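Local coordinates for protein lovastatin nonaketide synthase, polyketide synthase component (Aspergillus terreus, PDB 7CPX) that builds the dihydromonacolin L nonaketide of lovastatin biosynthesis from malonyl-CoA, working as a homodimeric multidomain polyketide synthase together with LovC, at residues A1720-W1731 with D1753-V1764; T1695-A1703 with H1734-M1743. The protein carries 2 engineered substitutions. All blocks are in the same frame, centred on the assembly; numbering follows the deposited sequence.

Interaction 1 of 2, residues A1720-W1731 with D1753-V1764; sequences ASNTVWLTENAW and DLGVHVLDVDAV
Thr1727 places OG1 between its backbone N and carbonyl carbon (chi1 71°), and Asp1760 sets CG opposite its own backbone N (chi1 -171°), which brings the hydroxyl and the carboxylate together. Thr1727 OG1 donates to Asp1760 OD1 at 3.1 Å, from above the carboxylate plane. Ala1730 N reaches the same OD1 at 2.7 Å, on the syn side and from the same face. Two donors thus grip one buried oxygen and hold the turn after strand 1723-1728. The other oxygen, Asp1760 OD2, lies 3.1 Å from Trp1731 CD1, at the edge of the indole.

The strands 1723-1728 and 1755-1761 run parallel, their axes 4.6 Å apart. Seven backbone hydrogen bonds join the two segments, from Gly1755 N to Ser1721 O through Val1761 N to Thr1727 O. With helix 1735-1750 between them in the chain, the strands form a beta-alpha-beta unit.

Trp1725, Thr1727 and Asp1760 lie on one face of the sheet. Trp1725 CZ3 touches Val1756 CG1 at 3.7 Å, and the Trp1725 side chain also touches Leu1744 of helix 1735-1750. The opposite face carries Leu1726, whose CD2 branch reaches Leu1759 CB at 3.5 Å; the two leucines lie side by side. Farther along this face, Val1764 CG2 rests against the extended chain of Glu1728, 3.7 Å from its CB.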
loop_
_atom_site.group_PDB
_atom_site.type_symbol
_atom_site.label_atom_id
_atom_site.label_comp_id
_atom_site.label_asym_id
_atom_site.label_seq_id
_atom_site.Cartn_x
_atom_site.Cartn_y
_atom_site.Cartn_z
ATOM N N ALA A 1720 -13.681 -30.949 -77.676
ATOM C CA ALA A 1720 -13.656 -32.058 -76.733
ATOM C C ALA A 1720 -14.631 -31.811 -75.591
ATOM O O ALA A 1720 -14.642 -30.727 -74.998
ATOM C CB ALA A 1720 -12.248 -32.266 -76.174
ATOM N N SER A 1721 -15.454 -32.816 -75.301
ATOM C CA SER A 1721 -16.216 -32.876 -74.061
ATOM C C SER A 1721 -15.575 -33.804 -73.043
ATOM O O SER A 1721 -15.687 -33.564 -71.837
ATOM C CB SER A 1721 -17.648 -33.344 -74.337
ATOM O OG SER A 1721 -17.659 -34.650 -74.886
ATOM N N ASN A 1722 -14.908 -34.856 -73.514
ATOM C CA ASN A 1722 -14.113 -35.742 -72.682
ATOM C C ASN A 1722 -12.794 -36.002 -73.392
ATOM O O ASN A 1722 -12.718 -35.947 -74.622
ATOM C CB ASN A 1722 -14.836 -37.067 -72.414
ATOM C CG ASN A 1722 -16.132 -36.881 -71.653
ATOM O OD1 ASN A 1722 -16.283 -35.932 -70.884
ATOM N ND2 ASN A 1722 -17.076 -37.791 -71.861
ATOM N N THR A 1723 -11.748 -36.263 -72.615
ATOM C CA THR A 1723 -10.461 -36.568 -73.223
ATOM C C THR A 1723 -9.574 -37.315 -72.241
ATOM O O THR A 1723 -9.611 -37.071 -71.029
ATOM C CB THR A 1723 -9.743 -35.304 -73.698
ATOM O OG1 THR A 1723 -10.594 -34.560 -74.579
ATOM C CG2 THR A 1723 -8.457 -35.684 -74.423
ATOM N N VAL A 1724 -8.764 -38.216 -72.793
ATOM C CA VAL A 1724 -7.766 -38.969 -72.046
ATOM C C VAL A 1724 -6.438 -38.847 -72.776
ATOM O O VAL A 1724 -6.352 -39.142 -73.974
ATOM C CB VAL A 1724 -8.160 -40.451 -71.899
ATOM C CG1 VAL A 1724 -7.181 -41.170 -70.985
ATOM C CG2 VAL A 1724 -9.582 -40.575 -71.383
ATOM N N TRP A 1725 -5.407 -38.416 -72.058
ATOM C CA TRP A 1725 -4.049 -38.361 -72.573
ATOM C C TRP A 1725 -3.249 -39.524 -72.005
ATOM O O TRP A 1725 -3.449 -39.922 -70.855
ATOM C CB TRP A 1725 -3.376 -37.037 -72.207
ATOM C CG TRP A 1725 -3.891 -35.864 -72.980
ATOM C CD1 TRP A 1725 -3.311 -35.281 -74.067
ATOM C CD2 TRP A 1725 -5.092 -35.127 -72.723
ATOM N NE1 TRP A 1725 -4.075 -34.228 -74.505
ATOM C CE2 TRP A 1725 -5.173 -34.112 -73.696
ATOM C CE3 TRP A 1725 -6.101 -35.224 -71.761
ATOM C CZ2 TRP A 1725 -6.229 -33.204 -73.740
ATOM C CZ3 TRP A 1725 -7.144 -34.317 -71.801
ATOM C CH2 TRP A 1725 -7.202 -33.322 -72.786
ATOM N N LEU A 1726 -2.363 -40.080 -72.824
ATOM C CA LEU A 1726 -1.476 -41.161 -72.414
ATOM C C LEU A 1726 -0.041 -40.663 -72.472
ATOM O O LEU A 1726 0.402 -40.166 -73.512
ATOM C CB LEU A 1726 -1.647 -42.386 -73.310
ATOM C CG LEU A 1726 -3.047 -42.990 -73.401
ATOM C CD1 LEU A 1726 -2.984 -44.297 -74.166
ATOM C CD2 LEU A 1726 -3.636 -43.199 -72.017
ATOM N N THR A 1727 0.681 -40.809 -71.365
ATOM C CA THR A 1727 2.065 -40.378 -71.266
ATOM C C THR A 1727 2.933 -41.563 -70.869
ATOM O O THR A 1727 2.495 -42.451 -70.135
ATOM C CB THR A 1727 2.222 -39.253 -70.241
ATOM O OG1 THR A 1727 2.052 -39.774 -68.917
ATOM C CG2 THR A 1727 1.193 -38.161 -70.483
ATOM N N GLU A 1728 4.168 -41.571 -71.364
ATOM C CA GLU A 1728 5.117 -42.652 -71.094
ATOM C C GLU A 1728 6.069 -42.180 -70.001
ATOM O O GLU A 1728 7.100 -41.565 -70.270
ATOM C CB GLU A 1728 5.865 -43.047 -72.361
ATOM C CG GLU A 1728 6.934 -44.106 -72.144
ATOM C CD GLU A 1728 7.534 -44.605 -73.443
ATOM O OE1 GLU A 1728 7.190 -44.052 -74.509
ATOM O OE2 GLU A 1728 8.348 -45.551 -73.401
ATOM N N ASN A 1729 5.715 -42.483 -68.754
ATOM C CA ASN A 1729 6.534 -42.126 -67.598
ATOM C C ASN A 1729 6.867 -40.637 -67.618
ATOM O O ASN A 1729 8.030 -40.228 -67.569
ATOM C CB ASN A 1729 7.803 -42.975 -67.549
ATOM C CG ASN A 1729 8.296 -43.195 -66.137
ATOM O OD1 ASN A 1729 7.863 -42.519 -65.205
ATOM N ND2 ASN A 1729 9.207 -44.145 -65.969
ATOM N N ALA A 1730 5.819 -39.817 -67.697
ATOM C CA ALA A 1730 6.005 -38.377 -67.832
ATOM C C ALA A 1730 6.788 -37.808 -66.659
ATOM O O ALA A 1730 7.733 -37.031 -66.842
ATOM C CB ALA A 1730 4.646 -37.689 -67.940
ATOM N N TRP A 1731 6.411 -38.188 -65.440
ATOM C CA TRP A 1731 6.975 -37.545 -64.262
ATOM C C TRP A 1731 8.413 -37.974 -64.009
ATOM O O TRP A 1731 9.172 -37.232 -63.377
ATOM C CB TRP A 1731 6.107 -37.848 -63.042
ATOM C CG TRP A 1731 4.726 -37.282 -63.149
ATOM C CD1 TRP A 1731 3.576 -37.968 -63.396
ATOM C CD2 TRP A 1731 4.351 -35.906 -63.021
ATOM N NE1 TRP A 1731 2.507 -37.109 -63.426
ATOM C CE2 TRP A 1731 2.957 -35.836 -63.200
ATOM C CE3 TRP A 1731 5.059 -34.727 -62.771
ATOM C CZ2 TRP A 1731 2.256 -34.635 -63.136
ATOM C CZ3 TRP A 1731 4.361 -33.537 -62.709
ATOM C CH2 TRP A 1731 2.975 -33.500 -62.891
ATOM N N ASP A 1753 -16.846 -28.742 -67.466
ATOM C CA ASP A 1753 -17.631 -29.625 -68.321
ATOM C C ASP A 1753 -16.749 -30.537 -69.161
ATOM O O ASP A 1753 -17.230 -31.562 -69.654
ATOM C CB ASP A 1753 -18.537 -28.798 -69.233
ATOM C CG ASP A 1753 -19.434 -27.851 -68.461
ATOM O OD1 ASP A 1753 -19.808 -28.185 -67.317
ATOM O OD2 ASP A 1753 -19.762 -26.772 -68.997
ATOM N N LEU A 1754 -15.475 -30.190 -69.330
ATOM C CA LEU A 1754 -14.544 -30.980 -70.134
ATOM C C LEU A 1754 -13.862 -31.994 -69.227
ATOM O O LEU A 1754 -12.959 -31.651 -68.458
ATOM C CB LEU A 1754 -13.524 -30.077 -70.816
ATOM C CG LEU A 1754 -12.360 -30.786 -71.511
ATOM C CD1 LEU A 1754 -12.870 -31.813 -72.506
ATOM C CD2 LEU A 1754 -11.456 -29.778 -72.198
ATOM N N GLY A 1755 -14.292 -33.249 -69.312
ATOM C CA GLY A 1755 -13.622 -34.311 -68.592
ATOM C C GLY A 1755 -12.193 -34.464 -69.063
ATOM O O GLY A 1755 -11.945 -34.632 -70.259
ATOM N N VAL A 1756 -11.241 -34.401 -68.138
ATOM C CA VAL A 1756 -9.820 -34.486 -68.449
ATOM C C VAL A 1756 -9.223 -35.635 -67.656
ATOM O O VAL A 1756 -9.383 -35.700 -66.430
ATOM C CB VAL A 1756 -9.097 -33.167 -68.129
ATOM C CG1 VAL A 1756 -7.595 -33.356 -68.215
ATOM C CG2 VAL A 1756 -9.555 -32.069 -69.071
ATOM N N HIS A 1757 -8.537 -36.542 -68.348
ATOM C CA HIS A 1757 -7.846 -37.641 -67.695
ATOM C C HIS A 1757 -6.444 -37.778 -68.268
ATOM O O HIS A 1757 -6.211 -37.513 -69.449
ATOM C CB HIS A 1757 -8.607 -38.956 -67.860
ATOM C CG HIS A 1757 -9.969 -38.939 -67.243
ATOM N ND1 HIS A 1757 -10.324 -39.765 -66.199
ATOM C CD2 HIS A 1757 -11.061 -38.186 -67.514
ATOM C CE1 HIS A 1757 -11.578 -39.527 -65.861
ATOM N NE2 HIS A 1757 -12.047 -38.572 -66.641
ATOM N N VAL A 1758 -5.512 -38.193 -67.417
ATOM C CA VAL A 1758 -4.134 -38.441 -67.817
ATOM C C VAL A 1758 -3.709 -39.787 -67.253
ATOM O O VAL A 1758 -3.983 -40.098 -66.088
ATOM C CB VAL A 1758 -3.183 -37.322 -67.340
ATOM C CG1 VAL A 1758 -3.757 -35.960 -67.682
ATOM C CG2 VAL A 1758 -2.923 -37.440 -65.850
ATOM N N LEU A 1759 -3.044 -40.584 -68.081
ATOM C CA LEU A 1759 -2.598 -41.922 -67.714
ATOM C C LEU A 1759 -1.093 -41.989 -67.928
ATOM O O LEU A 1759 -0.624 -42.016 -69.072
ATOM C CB LEU A 1759 -3.322 -42.981 -68.541
ATOM C CG LEU A 1759 -3.990 -44.098 -67.738
ATOM C CD1 LEU A 1759 -4.877 -44.936 -68.640
ATOM C CD2 LEU A 1759 -2.946 -44.965 -67.058
ATOM N N ASP A 1760 -0.340 -42.003 -66.832
ATOM C CA ASP A 1760 1.113 -42.071 -66.886
ATOM C C ASP A 1760 1.545 -43.524 -66.740
ATOM O O ASP A 1760 1.245 -44.169 -65.730
ATOM C CB ASP A 1760 1.735 -41.209 -65.789
ATOM C CG ASP A 1760 3.235 -41.067 -65.943
ATOM O OD1 ASP A 1760 3.764 -41.472 -66.999
ATOM O OD2 ASP A 1760 3.886 -40.553 -65.010
ATOM N N VAL A 1761 2.257 -44.031 -67.740
ATOM C CA VAL A 1761 2.677 -45.424 -67.796
ATOM C C VAL A 1761 4.194 -45.455 -67.698
ATOM O O VAL A 1761 4.890 -44.885 -68.549
ATOM C CB VAL A 1761 2.193 -46.104 -69.084
ATOM C CG1 VAL A 1761 2.451 -47.596 -69.030
ATOM C CG2 VAL A 1761 0.718 -45.817 -69.310
ATOM N N ASP A 1762 4.708 -46.120 -66.663
ATOM C CA ASP A 1762 6.152 -46.269 -66.529
ATOM C C ASP A 1762 6.754 -47.017 -67.709
ATOM O O ASP A 1762 7.918 -46.781 -68.052
ATOM C CB ASP A 1762 6.485 -46.993 -65.224
ATOM C CG ASP A 1762 5.813 -48.346 -65.120
ATOM O OD1 ASP A 1762 5.036 -48.698 -66.033
ATOM O OD2 ASP A 1762 6.060 -49.059 -64.126
ATOM N N ALA A 1763 5.990 -47.910 -68.333
ATOM C CA ALA A 1763 6.450 -48.633 -69.516
ATOM C C ALA A 1763 5.229 -48.939 -70.372
ATOM O O ALA A 1763 4.363 -49.717 -69.961
ATOM C CB ALA A 1763 7.188 -49.910 -69.129
ATOM N N VAL A 1764 5.164 -48.330 -71.558
ATOM C CA VAL A 1764 3.990 -48.486 -72.412
ATOM C C VAL A 1764 3.807 -49.938 -72.826
ATOM O O VAL A 1764 2.673 -50.410 -72.979
ATOM C CB VAL A 1764 4.101 -47.565 -73.642
ATOM C CG1 VAL A 1764 2.975 -47.852 -74.619
ATOM C CG2 VAL A 1764 4.074 -46.112 -73.211
#

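Interaction 2 of 2, residues T1695-A1703 with H1734-M1743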
loop_
_atom_site.group_PDB
_atom_site.type_symbol
_atom_site.label_atom_id
_atom_site.label_comp_id
_atom_site.label_asym_id
_atom_site.label_seq_id
_atom_site.Cartn_x
_atom_site.Cartn_y
_atom_site.Cartn_z
ATOM N N THR A 1695 -0.394 -38.609 -78.178
ATOM C CA THR A 1695 0.643 -37.697 -78.648
ATOM C C THR A 1695 1.816 -37.649 -77.680
ATOM O O THR A 1695 2.977 -37.622 -78.103
ATOM C CB THR A 1695 0.059 -36.298 -78.844
ATOM O OG1 THR A 1695 -0.484 -35.825 -77.605
ATOM C CG2 THR A 1695 -1.036 -36.324 -79.895
ATOM N N GLU A 1696 1.536 -37.632 -76.376
ATOM C CA GLU A 1696 2.613 -37.570 -75.398
ATOM C C GLU A 1696 3.514 -38.794 -75.473
ATOM O O GLU A 1696 4.713 -38.683 -75.197
ATOM C CB GLU A 1696 2.040 -37.422 -73.988
ATOM C CG GLU A 1696 0.909 -36.416 -73.889
ATOM C CD GLU A 1696 1.195 -35.144 -74.659
ATOM O OE1 GLU A 1696 2.360 -34.693 -74.659
ATOM O OE2 GLU A 1696 0.254 -34.602 -75.274
ATOM N N LEU A 1697 2.966 -39.953 -75.840
ATOM C CA LEU A 1697 3.816 -41.093 -76.160
ATOM C C LEU A 1697 4.687 -40.790 -77.370
ATOM O O LEU A 1697 5.859 -41.181 -77.407
ATOM C CB LEU A 1697 2.960 -42.333 -76.413
ATOM C CG LEU A 1697 1.868 -42.616 -75.378
ATOM C CD1 LEU A 1697 1.170 -43.931 -75.681
ATOM C CD2 LEU A 1697 2.434 -42.624 -73.967
ATOM N N ASP A 1698 4.130 -40.099 -78.360
ATOM C CA ASP A 1698 4.886 -39.579 -79.487
ATOM C C ASP A 1698 5.539 -38.262 -79.072
ATOM O O ASP A 1698 5.629 -37.938 -77.886
ATOM C CB ASP A 1698 3.972 -39.406 -80.700
ATOM C CG ASP A 1698 3.198 -40.665 -81.032
ATOM O OD1 ASP A 1698 3.700 -41.769 -80.734
ATOM O OD2 ASP A 1698 2.087 -40.550 -81.592
ATOM N N GLU A 1699 6.018 -37.495 -80.048
ATOM C CA GLU A 1699 6.566 -36.177 -79.759
ATOM C C GLU A 1699 5.580 -35.368 -78.926
ATOM O O GLU A 1699 4.407 -35.235 -79.282
ATOM C CB GLU A 1699 6.886 -35.444 -81.061
ATOM N N GLU A 1700 6.066 -34.830 -77.811
ATOM C CA GLU A 1700 5.199 -34.138 -76.872
ATOM C C GLU A 1700 4.776 -32.778 -77.421
ATOM O O GLU A 1700 5.446 -32.178 -78.265
ATOM C CB GLU A 1700 5.900 -33.952 -75.527
ATOM C CG GLU A 1700 6.228 -35.247 -74.805
ATOM C CD GLU A 1700 7.439 -35.953 -75.380
ATOM O OE1 GLU A 1700 7.965 -35.486 -76.413
ATOM O OE2 GLU A 1700 7.865 -36.973 -74.800
ATOM N N LEU A 1701 3.637 -32.294 -76.921
ATOM C CA LEU A 1701 3.170 -30.969 -77.314
ATOM C C LEU A 1701 4.150 -29.895 -76.867
ATOM O O LEU A 1701 4.466 -28.973 -77.628
ATOM C CB LEU A 1701 1.790 -30.693 -76.720
ATOM C CG LEU A 1701 0.772 -31.834 -76.729
ATOM C CD1 LEU A 1701 -0.583 -31.327 -76.259
ATOM C CD2 LEU A 1701 0.663 -32.471 -78.104
ATOM N N PHE A 1702 4.651 -30.006 -75.640
ATOM C CA PHE A 1702 5.497 -28.979 -75.052
ATOM C C PHE A 1702 6.935 -29.041 -75.543
ATOM O O PHE A 1702 7.729 -28.160 -75.194
ATOM C CB PHE A 1702 5.440 -29.083 -73.529
ATOM C CG PHE A 1702 4.184 -28.510 -72.949
ATOM C CD1 PHE A 1702 2.968 -29.139 -73.140
ATOM C CD2 PHE A 1702 4.215 -27.331 -72.232
ATOM C CE1 PHE A 1702 1.809 -28.605 -72.619
ATOM C CE2 PHE A 1702 3.062 -26.792 -71.709
ATOM C CZ PHE A 1702 1.855 -27.430 -71.901
ATOM N N ALA A 1703 7.288 -30.051 -76.333
ATOM C CA ALA A 1703 8.556 -30.048 -77.046
ATOM C C ALA A 1703 8.451 -29.397 -78.419
ATOM O O ALA A 1703 9.483 -29.046 -79.002
ATOM C CB ALA A 1703 9.077 -31.479 -77.204
ATOM N N HIS A 1734 9.926 -38.144 -68.928
ATOM C CA HIS A 1734 9.547 -37.215 -69.993
ATOM C C HIS A 1734 8.902 -35.981 -69.378
ATOM O O HIS A 1734 7.670 -35.887 -69.285
ATOM C CB HIS A 1734 8.610 -37.889 -70.995
ATOM C CG HIS A 1734 9.254 -38.994 -71.769
ATOM N ND1 HIS A 1734 9.700 -38.834 -73.064
ATOM C CD2 HIS A 1734 9.539 -40.274 -71.431
ATOM C CE1 HIS A 1734 10.225 -39.969 -73.490
ATOM N NE2 HIS A 1734 10.140 -40.859 -72.518
ATOM N N PRO A 1735 9.709 -35.010 -68.945
ATOM C CA PRO A 1735 9.135 -33.797 -68.341
ATOM C C PRO A 1735 8.203 -33.028 -69.261
ATOM O O PRO A 1735 7.325 -32.317 -68.764
ATOM C CB PRO A 1735 10.375 -32.970 -67.979
ATOM C CG PRO A 1735 11.461 -33.976 -67.817
ATOM C CD PRO A 1735 11.175 -35.046 -68.825
ATOM N N HIS A 1736 8.371 -33.127 -70.582
ATOM C CA HIS A 1736 7.437 -32.463 -71.488
ATOM C C HIS A 1736 6.043 -33.064 -71.361
ATOM O O HIS A 1736 5.035 -32.344 -71.358
ATOM C CB HIS A 1736 7.939 -32.570 -72.928
ATOM C CG HIS A 1736 9.365 -32.152 -73.103
ATOM N ND1 HIS A 1736 10.423 -32.926 -72.680
ATOM C CD2 HIS A 1736 9.908 -31.043 -73.657
ATOM C CE1 HIS A 1736 11.558 -32.311 -72.964
ATOM N NE2 HIS A 1736 11.272 -31.166 -73.557
ATOM N N GLN A 1737 5.969 -34.392 -71.259
ATOM C CA GLN A 1737 4.691 -35.038 -71.003
ATOM C C GLN A 1737 4.091 -34.552 -69.693
ATOM O O GLN A 1737 2.870 -34.411 -69.582
ATOM C CB GLN A 1737 4.872 -36.555 -70.980
ATOM C CG GLN A 1737 5.466 -37.131 -72.253
ATOM C CD GLN A 1737 5.695 -38.625 -72.170
ATOM O OE1 GLN A 1737 5.292 -39.276 -71.207
ATOM N NE2 GLN A 1737 6.354 -39.179 -73.182
ATOM N N ALA A 1738 4.930 -34.270 -68.695
ATOM C CA ALA A 1738 4.418 -33.751 -67.432
ATOM C C ALA A 1738 3.941 -32.313 -67.567
ATOM O O ALA A 1738 2.997 -31.907 -66.882
ATOM C CB ALA A 1738 5.488 -33.847 -66.351
ATOM N N SER A 1739 4.582 -31.523 -68.428
ATOM C CA SER A 1739 4.071 -30.187 -68.713
ATOM C C SER A 1739 2.693 -30.275 -69.342
ATOM O O SER A 1739 1.790 -29.495 -69.011
ATOM C CB SER A 1739 5.026 -29.442 -69.641
ATOM O OG SER A 1739 6.368 -29.768 -69.351
ATOM N N THR A 1740 2.516 -31.226 -70.259
ATOM C CA THR A 1740 1.187 -31.471 -70.806
ATOM C C THR A 1740 0.221 -31.881 -69.703
ATOM O O THR A 1740 -0.927 -31.426 -69.670
ATOM C CB THR A 1740 1.247 -32.549 -71.886
ATOM O OG1 THR A 1740 2.294 -32.241 -72.814
ATOM C CG2 THR A 1740 -0.077 -32.623 -72.630
ATOM N N ILE A 1741 0.672 -32.741 -68.791
ATOM C CA ILE A 1741 -0.184 -33.176 -67.692
ATOM C C ILE A 1741 -0.635 -31.979 -66.868
ATOM O O ILE A 1741 -1.797 -31.891 -66.465
ATOM C CB ILE A 1741 0.548 -34.216 -66.824
ATOM C CG1 ILE A 1741 0.654 -35.544 -67.575
ATOM C CG2 ILE A 1741 -0.179 -34.402 -65.502
ATOM C CD1 ILE A 1741 1.556 -36.558 -66.908
ATOM N N GLY A 1742 0.279 -31.048 -66.594
ATOM C CA GLY A 1742 -0.086 -29.863 -65.832
ATOM C C GLY A 1742 -1.045 -28.955 -66.578
ATOM O O GLY A 1742 -1.994 -28.417 -65.995
ATOM N N MET A 1743 -0.807 -28.763 -67.877
ATOM C CA MET A 1743 -1.732 -27.976 -68.684
ATOM C C MET A 1743 -3.131 -28.569 -68.625
ATOM O O MET A 1743 -4.119 -27.848 -68.446
ATOM C CB MET A 1743 -1.239 -27.914 -70.128
ATOM C CG MET A 1743 -2.107 -27.081 -71.057
ATOM S SD MET A 1743 -1.659 -27.291 -72.790
ATOM C CE MET A 1743 -2.091 -29.012 -73.051
#
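The segment 1695-1703 is irregular, with two short runs of helical backbone angles but no regular helix bonds. It lies against the first turns of helix 1735-1750, where His1734 holds the N-cap position. CA atoms come nearest at two places, 5.5 Å for Glu1696 with Gln1737 and 5.3 Å for Phe1702 with His1736.

Phe1702 points toward the helix and lays its ring against Ser1739, Thr1740 and Met1743. Ser1739 CB sits over one face of the ring in a CH-pi contact, 3.7 Å from the centroid. Met1743 stands at the ring edge in a Met-aromatic contact, its SD 4.7 Å from the centroid. The loop follows strand 1689-1693 and leads into helix 1705-1719, as in the strand-to-helix connections of an alpha/beta fold. Ala2309 of helix 2305-2323 and Met2259 of helix 2256-2276 also pack on Phe1702.

Glu1700 bends at chi2 (77°), which folds its carboxylate back toward the start of the helix. Gln1737 NE2 donates to Glu1700 OE2 at 3.1 Å, on the anti side of the carboxylate and somewhat out of its plane. His1734 ND1 adds a weak bond to the same oxygen. The buried Glu1696 OE2 accepts from Thr1695 OG1 at 2.7 Å, from above the carboxylate plane. Thr1740 CG2 packs 3.5 Å from Glu1696 CD.

How the interactions relate
From the N terminus, the chain leaves strand 1689-1693 and enters the loop 1695-1703. Helix 1705-1719 follows, then strand 1720-1728, helix 1735-1750 and strand 1755-1761. Interaction 2 closes a loop when the start of helix 1735-1750 returns to 1695-1703. Interaction 1 closes an overlapping loop, strand to strand, around that helix. Their segments alternate along the chain, so the two closures cross. Their centres lie about 10 Å apart. They meet at the turn between strand and helix, where Asn1729 O and His1734 N are probably hydrogen-bonded. Together they tie two neighbouring strands of the mixed sheet, the connecting helix and the loop after strand 1689-1693.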